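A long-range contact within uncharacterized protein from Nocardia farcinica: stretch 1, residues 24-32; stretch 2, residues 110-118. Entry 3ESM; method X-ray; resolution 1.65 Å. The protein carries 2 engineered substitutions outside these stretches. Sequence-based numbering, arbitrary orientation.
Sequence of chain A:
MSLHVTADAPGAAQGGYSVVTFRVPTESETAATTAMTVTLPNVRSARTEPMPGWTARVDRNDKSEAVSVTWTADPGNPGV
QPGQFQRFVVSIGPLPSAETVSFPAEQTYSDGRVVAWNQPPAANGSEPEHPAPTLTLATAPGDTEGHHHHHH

Stretch 1 24-32: VPTESETAA
Stretch 2 110-118: SDGRVVAWN

Loops far apart in sequence are often joined by a few side chains that satisfy backbone groups, and this contact, burying 316 Å² in all, is a compact example. Stretch 1 leaves a strand at Pro25 and continues as loop; stretch 2 begins as loop and enters a strand at Val114. The chains run in opposite senses: the CA atoms of Ala32 and Ser110 lie 5.3 Å apart, and the paths diverge to 9.6 Å between the CA atoms of Glu27 and Val115.

Ser110 (phi/psi -58/-24) makes both direct hydrogen bonds. Its N donates to Ala32 O at 2.8 Å, while the p rotamer (chi1 56°) presents OG to Ala32 N at 2.9 Å, almost linearly (170°). Ala31, extended at -95/155, points its small CB toward stretch 2, 3.5 Å from both Ser110 OG and Asp111 OD2.

Around this pair, each loop braces itself. Ser28, chi1 t, turns OG back to accept from Thr30 N (3.0 Å) and Ala31 N (2.8 Å). Asp111, chi1 p and chi2 7°, accepts from Arg113 N through OD1 (3.1 Å) and forms a salt bridge from OD2 to Arg113 NE (2.8 Å). Between them Gly112 adopts 99/-16, where a CB would jam against the preceding carbonyl oxygen. With NE held by Asp111 OD2, Arg113 (m, t, m, chi4 103°) sets its guanidinium beside stretch 1, with Ser28 CB at its edge, 3.6 Å from Arg113 NH2. Water 1 bridges the loops, accepting from Arg113 NH1 (2.5 Å) and donating to Glu27 O (3.1 Å); water 2 donates to Asp111 OD2 (2.7 Å) and hydrogen-bonds Thr30 OG1 (3.2 Å).

At the far end, buried Trp117 (chi1 m, chi2 90°) points toward stretch 1. Glu27, m then t, extends so that OE2 meets the indole edge, 3.9 Å from Trp117 CH2, while Pro25 CG makes a looser apolar contact with Trp117 CZ2 at 4.5 Å.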

# COMPACT_ATOMS: atom_id res chain seq x y z
N VAL A 24 14.84 -2.56 -2.52
CA VAL A 24 14.15 -1.37 -2.05
C VAL A 24 14.80 -0.75 -0.82
O VAL A 24 14.97 -1.43 0.20
CB VAL A 24 12.73 -1.77 -1.63
CG1 VAL A 24 11.94 -0.56 -1.08
CG2 VAL A 24 12.03 -2.47 -2.83
N PRO A 25 15.15 0.55 -0.91
CA PRO A 25 15.79 1.21 0.24
C PRO A 25 14.75 1.80 1.16
O PRO A 25 13.78 2.35 0.69
CB PRO A 25 16.50 2.39 -0.41
CG PRO A 25 15.57 2.78 -1.56
CD PRO A 25 15.06 1.44 -2.08
N THR A 26 14.99 1.74 2.47
CA THR A 26 14.14 2.45 3.40
C THR A 26 14.67 3.87 3.58
O THR A 26 15.70 4.07 4.22
CB THR A 26 14.03 1.68 4.74
OG1 THR A 26 13.31 0.46 4.49
CG2 THR A 26 13.25 2.47 5.77
N GLU A 27 13.99 4.83 2.98
CA GLU A 27 14.46 6.23 2.94
C GLU A 27 13.73 7.09 3.95
O GLU A 27 13.10 8.09 3.61
CB GLU A 27 14.37 6.76 1.51
CG GLU A 27 15.43 6.05 0.67
CD GLU A 27 15.52 6.48 -0.79
OE1 GLU A 27 16.52 6.06 -1.42
OE2 GLU A 27 14.64 7.22 -1.31
N SER A 28 13.82 6.67 5.20
CA SER A 28 13.31 7.42 6.31
C SER A 28 14.32 7.23 7.41
O SER A 28 15.01 6.21 7.47
CB SER A 28 11.96 6.87 6.77
OG SER A 28 11.59 7.46 8.00
N GLU A 29 14.39 8.19 8.32
CA GLU A 29 15.22 7.99 9.50
C GLU A 29 14.49 7.29 10.64
O GLU A 29 15.12 6.84 11.60
CB GLU A 29 15.82 9.31 9.96
CG GLU A 29 16.81 9.83 8.94
CD GLU A 29 17.57 11.02 9.46
OE1 GLU A 29 17.04 11.68 10.38
OE2 GLU A 29 18.68 11.27 8.95
N THR A 30 13.16 7.19 10.54
CA THR A 30 12.38 6.63 11.62
C THR A 30 11.40 5.53 11.20
O THR A 30 11.14 4.60 11.97
CB THR A 30 11.57 7.71 12.30
OG1 THR A 30 10.91 8.50 11.30
CG2 THR A 30 12.52 8.59 13.13
N ALA A 31 10.84 5.64 10.01
CA ALA A 31 9.77 4.71 9.60
C ALA A 31 10.37 3.55 8.79
O ALA A 31 11.44 3.70 8.18
CB ALA A 31 8.77 5.46 8.76
N ALA A 32 9.68 2.40 8.79
CA ALA A 32 10.20 1.18 8.16
C ALA A 32 9.33 0.83 6.96
O ALA A 32 8.17 1.22 6.92
CB ALA A 32 10.16 0.05 9.17
N SER A 110 5.78 2.38 7.70
CA SER A 110 5.07 2.16 8.95
C SER A 110 4.31 3.37 9.47
O SER A 110 3.38 3.21 10.29
CB SER A 110 6.06 1.71 9.99
OG SER A 110 7.11 2.65 10.11
N ASP A 111 4.73 4.56 9.08
CA ASP A 111 4.05 5.80 9.54
C ASP A 111 2.85 6.19 8.68
O ASP A 111 2.25 7.28 8.87
CB ASP A 111 5.04 6.97 9.62
CG ASP A 111 5.62 7.35 8.28
OD1 ASP A 111 5.18 6.80 7.24
OD2 ASP A 111 6.58 8.19 8.26
N GLY A 112 2.48 5.33 7.74
CA GLY A 112 1.31 5.56 6.92
C GLY A 112 1.60 6.15 5.54
O GLY A 112 0.72 6.16 4.69
N ARG A 113 2.79 6.69 5.34
CA ARG A 113 3.16 7.27 4.04
C ARG A 113 3.35 6.17 2.98
O ARG A 113 3.78 5.07 3.29
CB ARG A 113 4.45 8.10 4.16
CG ARG A 113 4.33 9.28 5.13
CD ARG A 113 5.64 10.14 5.13
NE ARG A 113 6.77 9.45 5.77
CZ ARG A 113 7.78 8.86 5.12
NH1 ARG A 113 7.84 8.87 3.79
NH2 ARG A 113 8.74 8.25 5.81
N VAL A 114 3.05 6.51 1.73
CA VAL A 114 3.31 5.60 0.61
C VAL A 114 4.08 6.39 -0.41
O VAL A 114 3.60 7.50 -0.82
CB VAL A 114 2.01 5.02 0.01
CG1 VAL A 114 2.34 4.16 -1.22
CG2 VAL A 114 1.22 4.19 1.05
N VAL A 115 5.23 5.87 -0.81
CA VAL A 115 6.08 6.50 -1.82
C VAL A 115 5.88 5.86 -3.17
O VAL A 115 5.99 4.64 -3.32
CB VAL A 115 7.55 6.45 -1.43
CG1 VAL A 115 8.39 7.04 -2.54
CG2 VAL A 115 7.77 7.19 -0.11
N ALA A 116 5.58 6.70 -4.17
CA ALA A 116 5.35 6.24 -5.55
C ALA A 116 6.65 6.21 -6.32
O ALA A 116 7.36 7.24 -6.36
CB ALA A 116 4.35 7.15 -6.25
N TRP A 117 6.96 5.09 -6.94
CA TRP A 117 8.14 4.96 -7.79
C TRP A 117 7.60 4.77 -9.19
O TRP A 117 7.55 3.65 -9.73
CB TRP A 117 9.02 3.78 -7.38
CG TRP A 117 9.61 3.89 -6.01
CD1 TRP A 117 9.07 3.45 -4.83
CD2 TRP A 117 10.86 4.49 -5.67
NE1 TRP A 117 9.92 3.73 -3.78
CE2 TRP A 117 11.04 4.36 -4.28
CE3 TRP A 117 11.87 5.09 -6.43
CZ2 TRP A 117 12.19 4.83 -3.62
CZ3 TRP A 117 13.00 5.57 -5.78
CH2 TRP A 117 13.16 5.43 -4.39
N ASN A 118 7.17 5.87 -9.77
CA ASN A 118 6.39 5.83 -11.00
C ASN A 118 6.78 6.89 -12.03
O ASN A 118 6.08 7.06 -13.02
CB ASN A 118 4.89 5.92 -10.71
CG ASN A 118 4.48 7.24 -10.14
OD1 ASN A 118 5.33 8.08 -9.81
ND2 ASN A 118 3.16 7.46 -10.00
O HOH W 1 10.05 8.30 2.88
O HOH W 2 7.78 8.66 10.68